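Local coordinates for SusD-like carbohydrate binding protein BF1063 (Bacteroides fragilis NCTC 9343, PDB 3I4G) that probably binds carbohydrate at the outer membrane of the bacterium, as a member of the SusD family of glycan-capturing proteins, at residues N70-K75 / N85-R90; G79-D84 / Y511-P516; A220-M225 / L392-C397; G228-N233 / I385-V390; S338-A343 / G479-A484. All blocks are in the same frame, centred on the assembly; numbering follows the deposited sequence. Where two conformers were deposited one is given.

How the contacts relate
The five contacts fall into two touching pairs and one outlier. Contacts 1 and 2 have centres about 9 Å apart; contact 2 uses the loop connecting the two helices of contact 1, and Ile88 CG2 lies 3.7 Å from Trp513 CE3. Contacts 3 and 4, centres about 10 Å apart and across the chain's centre from contact 1, both use helix 387-400; Met225 CA is 3.5 Å from Tyr387 OH. Contact 5 stands alone, its nearest atoms about 18 Å from contact 1. Contacts 3 to 5 lie inside the loop contact 2 closes. 1,2-Ethanediol, probably from the crystallisation liquor, lies about 4 Å from the Pro72 side chain and about 5 Å from that of Pro514.

Contact 1 (N70-K75 / N85-R90); sequences NNPFFK and NAFIKR
Phe87 lays its ring against Phe73 and Pro72 where two N-capped helix starts, those of 72-78 and 86-109, meet within the helical part of this SusD-family fold. Phe87 buries the most surface. Its chi1 of -65°, with CG anti to the carbonyl carbon, directs CG toward the other segment, and the ring beyond it lies against that helix's first turn. There Phe73 CB sits over the centre of the Phe87 ring, 3.6 Å from the centroid and almost on the normal, a CH-pi contact. The two rings themselves meet obliquely, planes at 46°, with Phe73 CD1 3.5 Å from Phe87 CD2. Pro72 adds its CB, 3.8 Å from Phe87 CE1. Beyond the segments, His51 meets the Phe73 ring edge-to-face, and Asn43 and Pro44 touch Phe87.

The polar side rests on Asn85, the N-cap of its helix. Its OD1 accepts from Phe87 N and Ile88 N, which arrive from opposite faces of the amide plane. Asn71 caps the first helix in turn, OD1 taking Phe73 N at 2.9 Å. The bond that ties the two helix starts together runs from Asn85 ND2 to Pro72 O, 2.8 Å long and fairly straight at 163°, with the acceptor in the plane of the Asn85 amide.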
# COMPACT_ATOMS: atom_id res chain seq x y z
N ASN A 70 5.29 -20.00 -7.58
CA ASN A 70 5.70 -20.88 -6.49
C ASN A 70 6.30 -20.11 -5.31
O ASN A 70 6.58 -20.67 -4.25
CB ASN A 70 6.68 -21.93 -7.00
CG ASN A 70 6.04 -22.90 -7.97
OD1 ASN A 70 6.56 -23.13 -9.06
ND2 ASN A 70 4.90 -23.45 -7.59
N ASN A 71 6.43 -18.80 -5.45
CA ASN A 71 7.01 -18.02 -4.38
C ASN A 71 5.99 -17.92 -3.24
O ASN A 71 4.85 -17.59 -3.48
CB ASN A 71 7.41 -16.63 -4.82
CG ASN A 71 8.02 -15.86 -3.69
OD1 ASN A 71 7.32 -15.15 -3.00
ND2 ASN A 71 9.29 -16.10 -3.42
N PRO A 72 6.37 -18.18 -1.98
CA PRO A 72 5.35 -18.18 -0.91
C PRO A 72 4.68 -16.84 -0.66
O PRO A 72 3.56 -16.81 -0.15
CB PRO A 72 6.14 -18.70 0.31
CG PRO A 72 7.25 -19.53 -0.30
CD PRO A 72 7.66 -18.71 -1.53
N PHE A 73 5.30 -15.72 -1.03
CA PHE A 73 4.61 -14.44 -0.86
C PHE A 73 3.41 -14.38 -1.78
O PHE A 73 2.31 -14.10 -1.36
CB PHE A 73 5.57 -13.28 -1.15
CG PHE A 73 5.00 -11.91 -0.88
CD1 PHE A 73 4.60 -11.52 0.39
CD2 PHE A 73 4.94 -10.97 -1.91
CE1 PHE A 73 4.14 -10.24 0.62
CE2 PHE A 73 4.51 -9.71 -1.68
CZ PHE A 73 4.12 -9.33 -0.43
N PHE A 74 3.62 -14.70 -3.05
CA PHE A 74 2.53 -14.77 -4.02
C PHE A 74 1.45 -15.75 -3.59
O PHE A 74 0.24 -15.53 -3.81
CB PHE A 74 3.12 -15.13 -5.40
CG PHE A 74 2.09 -15.26 -6.47
CD1 PHE A 74 1.63 -14.14 -7.18
CD2 PHE A 74 1.57 -16.50 -6.79
CE1 PHE A 74 0.68 -14.28 -8.20
CE2 PHE A 74 0.66 -16.62 -7.82
CZ PHE A 74 0.23 -15.52 -8.51
N LYS A 75 1.84 -16.82 -2.91
CA LYS A 75 0.89 -17.82 -2.48
C LYS A 75 -0.09 -17.30 -1.42
O LYS A 75 -1.10 -17.95 -1.21
CB LYS A 75 1.60 -19.06 -1.95
CG LYS A 75 2.29 -19.84 -3.01
CD LYS A 75 2.85 -21.13 -2.40
CE LYS A 75 3.62 -21.95 -3.38
NZ LYS A 75 4.06 -23.26 -2.81
N ASN A 85 3.65 -20.61 6.15
CA ASN A 85 4.17 -19.60 5.24
C ASN A 85 5.11 -18.62 5.96
O ASN A 85 4.74 -18.06 7.01
CB ASN A 85 2.95 -18.92 4.56
CG ASN A 85 3.33 -17.89 3.53
OD1 ASN A 85 3.83 -16.82 3.85
ND2 ASN A 85 3.04 -18.21 2.27
N ALA A 86 6.30 -18.39 5.39
CA ALA A 86 7.29 -17.54 6.05
C ALA A 86 6.89 -16.08 6.05
O ALA A 86 7.27 -15.34 6.97
CB ALA A 86 8.63 -17.67 5.35
N PHE A 87 6.13 -15.63 5.07
CA PHE A 87 5.77 -14.22 4.96
C PHE A 87 4.71 -13.87 5.97
O PHE A 87 4.81 -12.82 6.59
CB PHE A 87 5.36 -13.88 3.52
CG PHE A 87 6.50 -14.03 2.54
CD1 PHE A 87 6.83 -15.25 2.02
CD2 PHE A 87 7.28 -12.93 2.18
CE1 PHE A 87 7.90 -15.38 1.14
CE2 PHE A 87 8.34 -13.07 1.31
CZ PHE A 87 8.64 -14.27 0.77
N ILE A 88 3.71 -14.72 6.16
CA ILE A 88 2.69 -14.40 7.16
C ILE A 88 3.36 -14.44 8.54
O ILE A 88 2.98 -13.68 9.44
CB ILE A 88 1.41 -15.26 7.12
CG1 ILE A 88 1.64 -16.70 7.56
CG2 ILE A 88 0.79 -15.16 5.70
CD1 ILE A 88 0.36 -17.60 7.56
N LYS A 89 4.33 -15.33 8.76
CA LYS A 89 5.02 -15.33 10.06
C LYS A 89 5.77 -14.04 10.29
O LYS A 89 5.77 -13.53 11.42
CB LYS A 89 5.95 -16.54 10.18
CG LYS A 89 6.74 -16.62 11.47
CD LYS A 89 5.84 -16.82 12.68
CE LYS A 89 6.59 -16.67 14.00
NZ LYS A 89 7.68 -17.63 14.17
N ARG A 90 6.41 -13.46 9.26
CA ARG A 90 7.07 -12.16 9.43
C ARG A 90 6.10 -11.07 9.82
O ARG A 90 6.38 -10.27 10.71
CB ARG A 90 7.80 -11.68 8.16
CG ARG A 90 9.07 -12.43 7.77
CD ARG A 90 10.25 -12.10 8.64
NE ARG A 90 10.69 -10.72 8.48
CZ ARG A 90 11.55 -10.08 9.27
NH1 ARG A 90 12.12 -10.68 10.31
NH2 ARG A 90 11.87 -8.81 9.03

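Contact 2 (G79-D84 / Y511-P516); sequences GNLTAD and YTWPIP
Leu81 points its side chain at Trp513 and Pro514, joining the loop between helices 72-78 and 86-109 to the segment that leads into the C-terminal helix 517-522. From CB, which packs on Lys75 O, the chain runs to CG, anti to the backbone N (chi1 -178°). CG lies 4.0 Å from Pro514 CD. Of the two methyls, CD2 makes the contacts with 511-516: it is 3.7 Å from Pro514 CD and 3.9 Å from Trp513 CD1, meeting the indole obliquely. The indole has partners outside the two segments: NE1 bonds to Tyr455 OH and the ring stacks on Tyr139.

Farther along, Ala83 takes over. Pro514 CG approaches Ala83 CA at 3.7 Å, and Ala83 CB rests 3.6 Å from Ile515 O. The carbonyl of Ala83 receives a CA-H...O contact from Pro516 CA at 3.5 Å; Pro516 holds the N-cap position of helix 517-522. Thr82 turns away from the proline side and bonds through OG1 to Asp84 OD1.

Methyl, proline-ring and indole carbons carry the join. It is mainly apolar van der Waals packing, with the Pro516 CA-H...O contact as a polar element and no classical hydrogen bond between the segments to set its direction.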
# COMPACT_ATOMS: atom_id res chain seq x y z
N GLY A 79 -4.40 -19.03 -3.65
CA GLY A 79 -5.11 -20.27 -3.34
C GLY A 79 -4.22 -21.31 -2.68
O GLY A 79 -4.67 -22.40 -2.40
N ASN A 80 -2.96 -20.97 -2.42
CA ASN A 80 -1.96 -21.90 -1.91
C ASN A 80 -1.39 -21.51 -0.57
O ASN A 80 -0.33 -22.04 -0.18
CB ASN A 80 -0.85 -22.06 -2.96
CG ASN A 80 -1.28 -22.90 -4.15
OD1 ASN A 80 -1.98 -23.90 -4.00
ND2 ASN A 80 -0.81 -22.55 -5.33
N LEU A 81 -2.09 -20.68 0.18
CA LEU A 81 -1.57 -20.29 1.51
C LEU A 81 -1.78 -21.38 2.54
O LEU A 81 -2.90 -21.85 2.73
CB LEU A 81 -2.27 -19.02 1.99
CG LEU A 81 -1.81 -18.43 3.33
CD1 LEU A 81 -0.32 -18.17 3.36
CD2 LEU A 81 -2.59 -17.16 3.57
N THR A 82 -0.69 -21.72 3.23
CA THR A 82 -0.71 -22.64 4.34
C THR A 82 -0.08 -21.98 5.57
O THR A 82 0.61 -20.98 5.45
CB THR A 82 0.02 -23.96 4.00
OG1 THR A 82 1.35 -23.69 3.60
CG2 THR A 82 -0.70 -24.70 2.87
N ALA A 83 -0.33 -22.56 6.74
CA ALA A 83 0.05 -21.91 7.99
C ALA A 83 1.53 -21.81 8.24
O ALA A 83 1.93 -20.99 9.07
CB ALA A 83 -0.67 -22.58 9.20
N ASP A 84 2.34 -22.59 7.53
CA ASP A 84 3.79 -22.53 7.67
C ASP A 84 4.45 -21.49 6.76
O ASP A 84 5.68 -21.43 6.64
CB ASP A 84 4.43 -23.90 7.43
CG ASP A 84 4.18 -24.42 6.06
OD1 ASP A 84 3.44 -23.77 5.27
OD2 ASP A 84 4.77 -25.49 5.73
N TYR A 511 -9.90 -15.17 2.37
CA TYR A 511 -10.18 -13.90 3.04
C TYR A 511 -9.56 -13.81 4.44
O TYR A 511 -9.54 -12.72 5.02
CB TYR A 511 -11.71 -13.64 3.13
CG TYR A 511 -12.26 -13.19 1.79
CD1 TYR A 511 -11.96 -11.93 1.31
CD2 TYR A 511 -13.09 -13.98 1.05
CE1 TYR A 511 -12.45 -11.51 0.11
CE2 TYR A 511 -13.59 -13.56 -0.19
CZ TYR A 511 -13.27 -12.31 -0.62
OH TYR A 511 -13.70 -11.85 -1.85
N THR A 512 -9.05 -14.93 4.98
CA THR A 512 -8.44 -14.91 6.31
C THR A 512 -7.11 -15.65 6.24
O THR A 512 -7.04 -16.79 5.73
CB THR A 512 -9.33 -15.59 7.33
OG1 THR A 512 -10.64 -14.99 7.34
CG2 THR A 512 -8.76 -15.44 8.74
N TRP A 513 -6.04 -15.05 6.75
CA TRP A 513 -4.76 -15.74 6.84
C TRP A 513 -4.81 -16.62 8.09
O TRP A 513 -5.31 -16.17 9.12
CB TRP A 513 -3.60 -14.77 7.00
CG TRP A 513 -3.39 -13.77 5.90
CD1 TRP A 513 -4.02 -13.68 4.69
CD2 TRP A 513 -2.38 -12.76 5.90
NE1 TRP A 513 -3.49 -12.62 3.97
CE2 TRP A 513 -2.47 -12.05 4.68
CE3 TRP A 513 -1.39 -12.41 6.82
CZ2 TRP A 513 -1.63 -10.99 4.40
CZ3 TRP A 513 -0.60 -11.36 6.56
CH2 TRP A 513 -0.70 -10.66 5.35
N PRO A 514 -4.27 -17.85 8.02
CA PRO A 514 -4.21 -18.70 9.21
C PRO A 514 -3.20 -18.17 10.23
O PRO A 514 -2.24 -17.47 9.87
CB PRO A 514 -3.74 -20.04 8.66
CG PRO A 514 -2.89 -19.65 7.48
CD PRO A 514 -3.61 -18.45 6.86
N ILE A 515 -3.40 -18.50 11.50
CA ILE A 515 -2.42 -18.21 12.50
C ILE A 515 -1.13 -18.96 12.13
O ILE A 515 -1.20 -20.12 11.76
CB ILE A 515 -2.92 -18.71 13.87
CG1 ILE A 515 -4.22 -18.04 14.34
CG2 ILE A 515 -1.83 -18.47 14.94
CD1 ILE A 515 -4.14 -16.55 14.51
N PRO A 516 0.03 -18.31 12.22
CA PRO A 516 1.24 -19.03 11.85
C PRO A 516 1.41 -20.33 12.63
O PRO A 516 1.12 -20.40 13.82
CB PRO A 516 2.35 -18.03 12.19
CG PRO A 516 1.69 -16.68 12.07
CD PRO A 516 0.31 -16.91 12.56

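Contact 3 (A220-M225 / L392-C397); sequences AFHDIM and LGYLEC
Helix 214-227 packs across helix 387-400 in the helical part of the SusD-family fold; the axes of the short segments approach to 8.8 Å, with N-to-C directions at 139°, closer to antiparallel than perpendicular. Tyr394 buries the most surface. Its CG is anti to the backbone N (chi1 175°), and beyond it the ring lies beside His222, the two side chains pointing the same way. They form an offset stack with planes only 7° apart and centroids 4.5 Å apart; Tyr394 OH lies over the centre of the imidazole, while His222 CB comes 3.5 Å from Tyr394 CE1.

Met225, a selenomethionine, crosses the tyrosine at about a right angle. Its SE lies 3.4 Å from Tyr394 CD2 and approaches the ring obliquely, a Met-aromatic contact.

Nearer the helix backbones, Phe221 turns its ring toward Gly393 and Tyr394 N. Phe221 CD2 is 3.5 Å from Gly393 C, so the ring lies on the glycine backbone. Cys397 SG meets the Phe221 ring at its edge, 4.1 Å from CE2. Together these contacts make a near-antiparallel packing of two alpha-helices, consistent with the TPR-like helical scaffold of SusD-family proteins.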
# COMPACT_ATOMS: atom_id res chain seq x y z
N ALA A 220 -14.91 10.41 10.34
CA ALA A 220 -13.47 10.46 10.55
C ALA A 220 -12.76 11.14 9.38
O ALA A 220 -11.95 12.03 9.57
CB ALA A 220 -12.92 9.04 10.78
N PHE A 221 -13.09 10.73 8.16
CA PHE A 221 -12.44 11.35 7.00
C PHE A 221 -12.88 12.82 6.86
O PHE A 221 -12.05 13.68 6.54
CB PHE A 221 -12.74 10.57 5.73
CG PHE A 221 -12.14 9.17 5.70
CD1 PHE A 221 -10.80 8.96 5.91
CD2 PHE A 221 -12.93 8.07 5.43
CE1 PHE A 221 -10.26 7.68 5.85
CE2 PHE A 221 -12.39 6.79 5.37
CZ PHE A 221 -11.07 6.59 5.58
N HIS A 222 -14.15 13.12 7.12
CA HIS A 222 -14.65 14.49 7.02
C HIS A 222 -14.01 15.39 8.08
O HIS A 222 -13.84 16.59 7.85
CB HIS A 222 -16.16 14.48 7.11
CG HIS A 222 -16.82 15.73 6.65
ND1 HIS A 222 -16.39 16.47 5.56
CD2 HIS A 222 -17.96 16.32 7.08
CE1 HIS A 222 -17.20 17.50 5.39
NE2 HIS A 222 -18.17 17.43 6.29
N ASP A 223 -13.63 14.83 9.24
CA ASP A 223 -12.92 15.60 10.27
C ASP A 223 -11.56 16.04 9.76
O ASP A 223 -11.12 17.14 10.05
CB ASP A 223 -12.72 14.78 11.56
CG ASP A 223 -13.99 14.61 12.38
OD1 ASP A 223 -14.98 15.32 12.14
OD2 ASP A 223 -13.97 13.75 13.32
N ILE A 224 -10.88 15.20 8.98
CA ILE A 224 -9.62 15.58 8.37
C ILE A 224 -9.84 16.75 7.40
O ILE A 224 -9.10 17.74 7.35
CB ILE A 224 -8.97 14.39 7.65
CG1 ILE A 224 -8.65 13.27 8.65
CG2 ILE A 224 -7.72 14.82 6.87
CD1 ILE A 224 -8.26 11.98 7.99
N MSE A 225 -10.83 16.59 6.54
CA MSE A 225 -11.16 17.66 5.59
C MSE A 225 -11.49 18.99 6.30
O MSE A 225 -10.97 20.04 5.91
CB MSE A 225 -12.32 17.20 4.71
CG MSE A 225 -12.05 15.95 3.88
SE MSE A 225 -13.60 15.11 3.17
CE MSE A 225 -14.20 16.56 1.90
N LEU A 392 -11.45 10.22 -1.22
CA LEU A 392 -12.18 9.10 -1.81
C LEU A 392 -12.82 8.22 -0.73
O LEU A 392 -13.87 7.64 -0.95
CB LEU A 392 -11.28 8.28 -2.73
CG LEU A 392 -10.71 9.01 -3.93
CD1 LEU A 392 -9.67 8.17 -4.67
CD2 LEU A 392 -11.83 9.47 -4.86
N GLY A 393 -12.17 8.12 0.41
CA GLY A 393 -12.74 7.36 1.51
C GLY A 393 -14.01 7.99 2.05
O GLY A 393 -14.99 7.30 2.37
N TYR A 394 -14.00 9.31 2.22
CA TYR A 394 -15.19 10.05 2.63
C TYR A 394 -16.35 9.76 1.68
O TYR A 394 -17.43 9.41 2.10
CB TYR A 394 -14.87 11.54 2.67
CG TYR A 394 -16.05 12.44 2.98
CD1 TYR A 394 -16.82 12.26 4.12
CD2 TYR A 394 -16.38 13.49 2.14
CE1 TYR A 394 -17.88 13.08 4.38
CE2 TYR A 394 -17.42 14.35 2.44
CZ TYR A 394 -18.18 14.12 3.55
OH TYR A 394 -19.22 14.98 3.82
N LEU A 395 -16.10 9.89 0.37
CA LEU A 395 -17.13 9.66 -0.63
C LEU A 395 -17.61 8.20 -0.58
O LEU A 395 -18.82 7.96 -0.62
CB LEU A 395 -16.63 10.04 -2.01
CG LEU A 395 -17.65 9.91 -3.15
CD1 LEU A 395 -18.92 10.73 -2.88
CD2 LEU A 395 -17.00 10.33 -4.47
N GLU A 396 -16.71 7.23 -0.51
CA GLU A 396 -17.11 5.83 -0.41
C GLU A 396 -18.02 5.63 0.78
O GLU A 396 -19.05 4.97 0.69
CB GLU A 396 -15.90 4.91 -0.33
CG GLU A 396 -16.24 3.44 -0.13
CD GLU A 396 -15.08 2.49 -0.05
OE1 GLU A 396 -13.91 2.88 -0.26
OE2 GLU A 396 -15.39 1.31 0.22
N CYS A 397 -17.66 6.20 1.92
CA CYS A 397 -18.45 6.05 3.15
C CYS A 397 -19.83 6.68 3.00
O CYS A 397 -20.83 6.11 3.47
CB CYS A 397 -17.72 6.61 4.37
SG CYS A 397 -16.31 5.63 4.90

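Contact 4 (G228-N233 / I385-V390); sequences GDNAIN and IRYAEV
Tyr387 holds CG anti to its backbone N (chi1 -167°), which puts CG toward 230-232, and the ring beyond it lies along that backbone. Asn230 CB stands over one face of the tyrosine ring, 3.8 Å from the centroid and displaced toward the rim, a CH-pi contact. Asn230 CG, anti to the carbonyl carbon (chi1 -62°), leads to the amide, whose ND2 gives to Lys249 O. The backbone continues along the ring: Ala231 N is 3.6 Å from Tyr387 CD2, and Ile232 N lies at the ring edge, near its plane.

Ile232 finishes the apolar side. Its CD1 approaches Ala388 N at 3.7 Å and Ala388 CB at 3.9 Å, lying against the helix start. No direct hydrogen bond passes between the segments; one water links them instead, accepting from Asn230 N at 3.0 Å and bonded weakly to Tyr387 OH. Ile224 and Met225 of helix 214-227 also pack on Tyr387.

Arg386 is the N-cap residue of helix 387-400, and its guanidinium makes salt bridges to Glu250, Glu447 and Glu451. The contact sits at a strand-to-helix junction, where strand 380-386 runs into helix 387-400, packed on the loop that leaves helix 214-227.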
# COMPACT_ATOMS: atom_id res chain seq x y z
N GLY A 228 -8.74 21.29 7.68
CA GLY A 228 -8.27 22.24 6.67
C GLY A 228 -6.79 22.38 6.47
O GLY A 228 -6.33 23.31 5.83
N ASP A 229 -6.01 21.44 7.00
CA ASP A 229 -4.55 21.48 6.89
C ASP A 229 -4.04 20.82 5.64
O ASP A 229 -2.86 21.00 5.30
CB ASP A 229 -3.86 20.78 8.07
CG ASP A 229 -4.15 21.40 9.42
OD1 ASP A 229 -4.71 22.49 9.47
OD2 ASP A 229 -3.77 20.76 10.44
N ASN A 230 -4.88 20.02 4.97
CA ASN A 230 -4.44 19.21 3.85
C ASN A 230 -5.11 19.60 2.54
O ASN A 230 -6.19 20.18 2.50
CB ASN A 230 -4.70 17.76 4.21
CG ASN A 230 -3.92 17.33 5.43
OD1 ASN A 230 -4.49 17.14 6.52
ND2 ASN A 230 -2.62 17.22 5.28
N ALA A 231 -4.42 19.26 1.46
CA ALA A 231 -4.88 19.62 0.13
C ALA A 231 -4.22 18.73 -0.88
O ALA A 231 -3.16 18.20 -0.64
CB ALA A 231 -4.51 21.07 -0.18
N ILE A 232 -4.87 18.61 -2.02
CA ILE A 232 -4.34 17.85 -3.16
C ILE A 232 -3.17 18.59 -3.79
O ILE A 232 -3.28 19.78 -4.14
CB ILE A 232 -5.47 17.60 -4.18
CG1 ILE A 232 -6.52 16.66 -3.58
CG2 ILE A 232 -4.92 17.02 -5.49
CD1 ILE A 232 -6.01 15.25 -3.17
N ASN A 233 -2.03 17.92 -3.93
CA ASN A 233 -0.84 18.50 -4.51
C ASN A 233 -0.96 18.62 -6.04
O ASN A 233 -1.46 17.72 -6.68
CB ASN A 233 0.36 17.62 -4.21
CG ASN A 233 1.67 18.31 -4.42
OD1 ASN A 233 1.91 19.39 -3.89
ND2 ASN A 233 2.58 17.63 -5.12
N ILE A 385 -0.57 7.37 4.15
CA ILE A 385 -1.87 8.01 4.06
C ILE A 385 -1.73 9.30 3.28
O ILE A 385 -0.99 10.21 3.67
CB ILE A 385 -2.47 8.37 5.44
CG1 ILE A 385 -2.63 7.13 6.35
CG2 ILE A 385 -3.81 9.12 5.30
CD1 ILE A 385 -3.64 6.06 5.89
N ARG A 386 -2.43 9.37 2.16
CA ARG A 386 -2.52 10.56 1.31
C ARG A 386 -3.91 11.17 1.42
O ARG A 386 -4.92 10.48 1.53
CB ARG A 386 -2.19 10.24 -0.16
CG ARG A 386 -0.83 9.70 -0.36
CD ARG A 386 -0.33 9.75 -1.79
NE ARG A 386 -0.97 8.88 -2.78
CZ ARG A 386 -1.83 9.26 -3.72
NH1 ARG A 386 -2.39 10.48 -3.76
NH2 ARG A 386 -2.20 8.39 -4.64
N TYR A 387 -3.94 12.50 1.30
CA TYR A 387 -5.25 13.19 1.33
C TYR A 387 -6.17 12.70 0.21
O TYR A 387 -7.37 12.69 0.36
CB TYR A 387 -5.06 14.70 1.28
CG TYR A 387 -6.29 15.54 1.61
CD1 TYR A 387 -6.96 15.38 2.80
CD2 TYR A 387 -6.73 16.53 0.73
CE1 TYR A 387 -8.03 16.18 3.11
CE2 TYR A 387 -7.80 17.32 1.04
CZ TYR A 387 -8.43 17.14 2.22
OH TYR A 387 -9.50 17.97 2.57
N ALA A 388 -5.63 12.29 -0.95
CA ALA A 388 -6.53 11.75 -1.97
C ALA A 388 -7.29 10.54 -1.47
O ALA A 388 -8.46 10.35 -1.82
CB ALA A 388 -5.76 11.36 -3.19
N GLU A 389 -6.67 9.68 -0.65
CA GLU A 389 -7.38 8.54 -0.10
C GLU A 389 -8.46 9.02 0.87
O GLU A 389 -9.55 8.46 0.95
CB GLU A 389 -6.44 7.57 0.61
CG GLU A 389 -7.23 6.38 1.17
CD GLU A 389 -6.45 5.44 2.06
OE1 GLU A 389 -5.21 5.46 2.03
OE2 GLU A 389 -7.11 4.66 2.80
N VAL A 390 -8.16 10.04 1.67
CA VAL A 390 -9.14 10.60 2.58
C VAL A 390 -10.38 11.09 1.85
O VAL A 390 -11.51 10.81 2.27
CB VAL A 390 -8.51 11.76 3.42
CG1 VAL A 390 -9.54 12.51 4.24
CG2 VAL A 390 -7.38 11.21 4.31
O HOH W 1 -7.80 19.45 4.95

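Contact 5 (S338-A343 / G479-A484); sequences SPDYSA and GSTQYA
Asp340 grips the turn at 480-482 with both carboxylate oxygens, and hydrogen bonds carry most of this contact. OD1 accepts two: Ser480 OG gives its proton at 2.7 Å from above the carboxylate plane, and Gln482 N comes in at 2.9 Å on the syn side, from the opposite face. OD2 takes Thr481 N at 2.9 Å through its syn lone pair, a nearly straight bond of 163°. Chi1 (-68°) carries CG toward 480-482, and chi2 near 0° (3°) sets how the oxygens are turned. The carboxylate meets two consecutive backbone N-H groups and the serine hydroxyl, a setting that would be expected to stabilise its negative charge.

Bonds within each segment hold the partners in shape. Ser338 OG accepts from Asp340 N at 3.0 Å, an ST turn at the start of a type I beta turn from Ser338 to Tyr341. Across from it, Ser480 OG also accepts a weak capping bond from Tyr483 N, linking Asp340 only loosely to the helix start.

Van der Waals contacts are fewer. Pro339 CB lies 3.6 Å from Ser480 OG, and Gln482 CB approaches Pro339 O at 3.7 Å.

The contact lies about 33 Å from the centre of the chain. It joins the loop between strands 333-334 and 360-362 to the start of helix 483-486, with Trp498 of strand 497-502 packing on both Pro339 and Tyr483, and Tyr483 OH bonded to Arg497 O.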
# COMPACT_ATOMS: atom_id res chain seq x y z
N SER A 338 10.90 -7.34 -24.44
CA SER A 338 10.07 -8.00 -25.42
C SER A 338 10.42 -9.45 -25.53
O SER A 338 11.58 -9.82 -25.31
CB SER A 338 10.33 -7.39 -26.81
OG SER A 338 9.70 -8.17 -27.85
N PRO A 339 9.46 -10.32 -25.90
CA PRO A 339 9.83 -11.69 -26.19
C PRO A 339 10.89 -11.84 -27.30
O PRO A 339 11.52 -12.91 -27.42
CB PRO A 339 8.51 -12.31 -26.67
CG PRO A 339 7.46 -11.48 -26.01
CD PRO A 339 8.01 -10.10 -26.02
N ASP A 340 11.09 -10.79 -28.09
CA ASP A 340 11.99 -10.87 -29.23
C ASP A 340 13.43 -10.44 -28.94
O ASP A 340 14.31 -10.60 -29.79
CB ASP A 340 11.51 -9.96 -30.36
CG ASP A 340 10.24 -10.42 -31.00
OD1 ASP A 340 9.67 -11.43 -30.56
OD2 ASP A 340 9.84 -9.77 -32.02
N TYR A 341 13.68 -9.90 -27.75
CA TYR A 341 14.98 -9.30 -27.44
C TYR A 341 15.92 -10.29 -26.74
O TYR A 341 15.58 -11.46 -26.55
CB TYR A 341 14.80 -8.00 -26.64
CG TYR A 341 13.92 -6.92 -27.26
CD1 TYR A 341 13.56 -6.93 -28.62
CD2 TYR A 341 13.50 -5.84 -26.51
CE1 TYR A 341 12.73 -5.94 -29.15
CE2 TYR A 341 12.69 -4.87 -27.05
CZ TYR A 341 12.30 -4.92 -28.34
OH TYR A 341 11.46 -3.92 -28.84
N SER A 342 17.13 -9.84 -26.44
CA SER A 342 18.17 -10.70 -25.91
C SER A 342 18.13 -10.94 -24.41
O SER A 342 18.19 -9.99 -23.62
CB SER A 342 19.52 -10.05 -26.24
OG SER A 342 20.56 -10.85 -25.73
N ALA A 343 18.08 -12.20 -24.01
CA ALA A 343 18.12 -12.55 -22.59
C ALA A 343 19.47 -12.17 -21.96
O ALA A 343 19.55 -11.81 -20.79
CB ALA A 343 17.81 -14.03 -22.39
N GLY A 479 3.45 -6.90 -32.30
CA GLY A 479 4.56 -6.88 -33.27
C GLY A 479 5.64 -7.90 -33.00
O GLY A 479 6.63 -7.91 -33.71
N SER A 480 5.48 -8.76 -32.00
CA SER A 480 6.50 -9.74 -31.67
C SER A 480 6.48 -10.97 -32.54
O SER A 480 5.43 -11.59 -32.69
CB SER A 480 6.32 -10.14 -30.20
OG SER A 480 7.07 -11.30 -29.84
N THR A 481 7.65 -11.32 -33.08
CA THR A 481 7.80 -12.49 -33.91
C THR A 481 7.85 -13.77 -33.09
O THR A 481 7.44 -14.82 -33.58
CB THR A 481 9.11 -12.44 -34.75
OG1 THR A 481 10.23 -12.43 -33.87
CG2 THR A 481 9.13 -11.21 -35.62
N GLN A 482 8.35 -13.69 -31.86
CA GLN A 482 8.51 -14.86 -31.00
C GLN A 482 7.32 -15.13 -30.10
O GLN A 482 7.21 -16.23 -29.56
CB GLN A 482 9.73 -14.69 -30.11
CG GLN A 482 11.02 -14.38 -30.85
CD GLN A 482 11.33 -15.44 -31.86
OE1 GLN A 482 11.26 -15.20 -33.07
NE2 GLN A 482 11.58 -16.65 -31.38
N TYR A 483 6.41 -14.17 -29.98
CA TYR A 483 5.27 -14.30 -29.06
C TYR A 483 4.48 -15.58 -29.22
O TYR A 483 4.25 -16.33 -28.24
CB TYR A 483 4.33 -13.11 -29.28
CG TYR A 483 3.04 -13.24 -28.51
CD1 TYR A 483 2.97 -12.86 -27.19
CD2 TYR A 483 1.89 -13.74 -29.09
CE1 TYR A 483 1.81 -12.99 -26.44
CE2 TYR A 483 0.71 -13.85 -28.36
CZ TYR A 483 0.68 -13.47 -27.04
OH TYR A 483 -0.50 -13.62 -26.36
N ALA A 484 4.07 -15.89 -30.45
CA ALA A 484 3.18 -17.03 -30.66
C ALA A 484 3.71 -18.37 -30.18
O ALA A 484 2.91 -19.24 -29.76
CB ALA A 484 2.82 -17.13 -32.17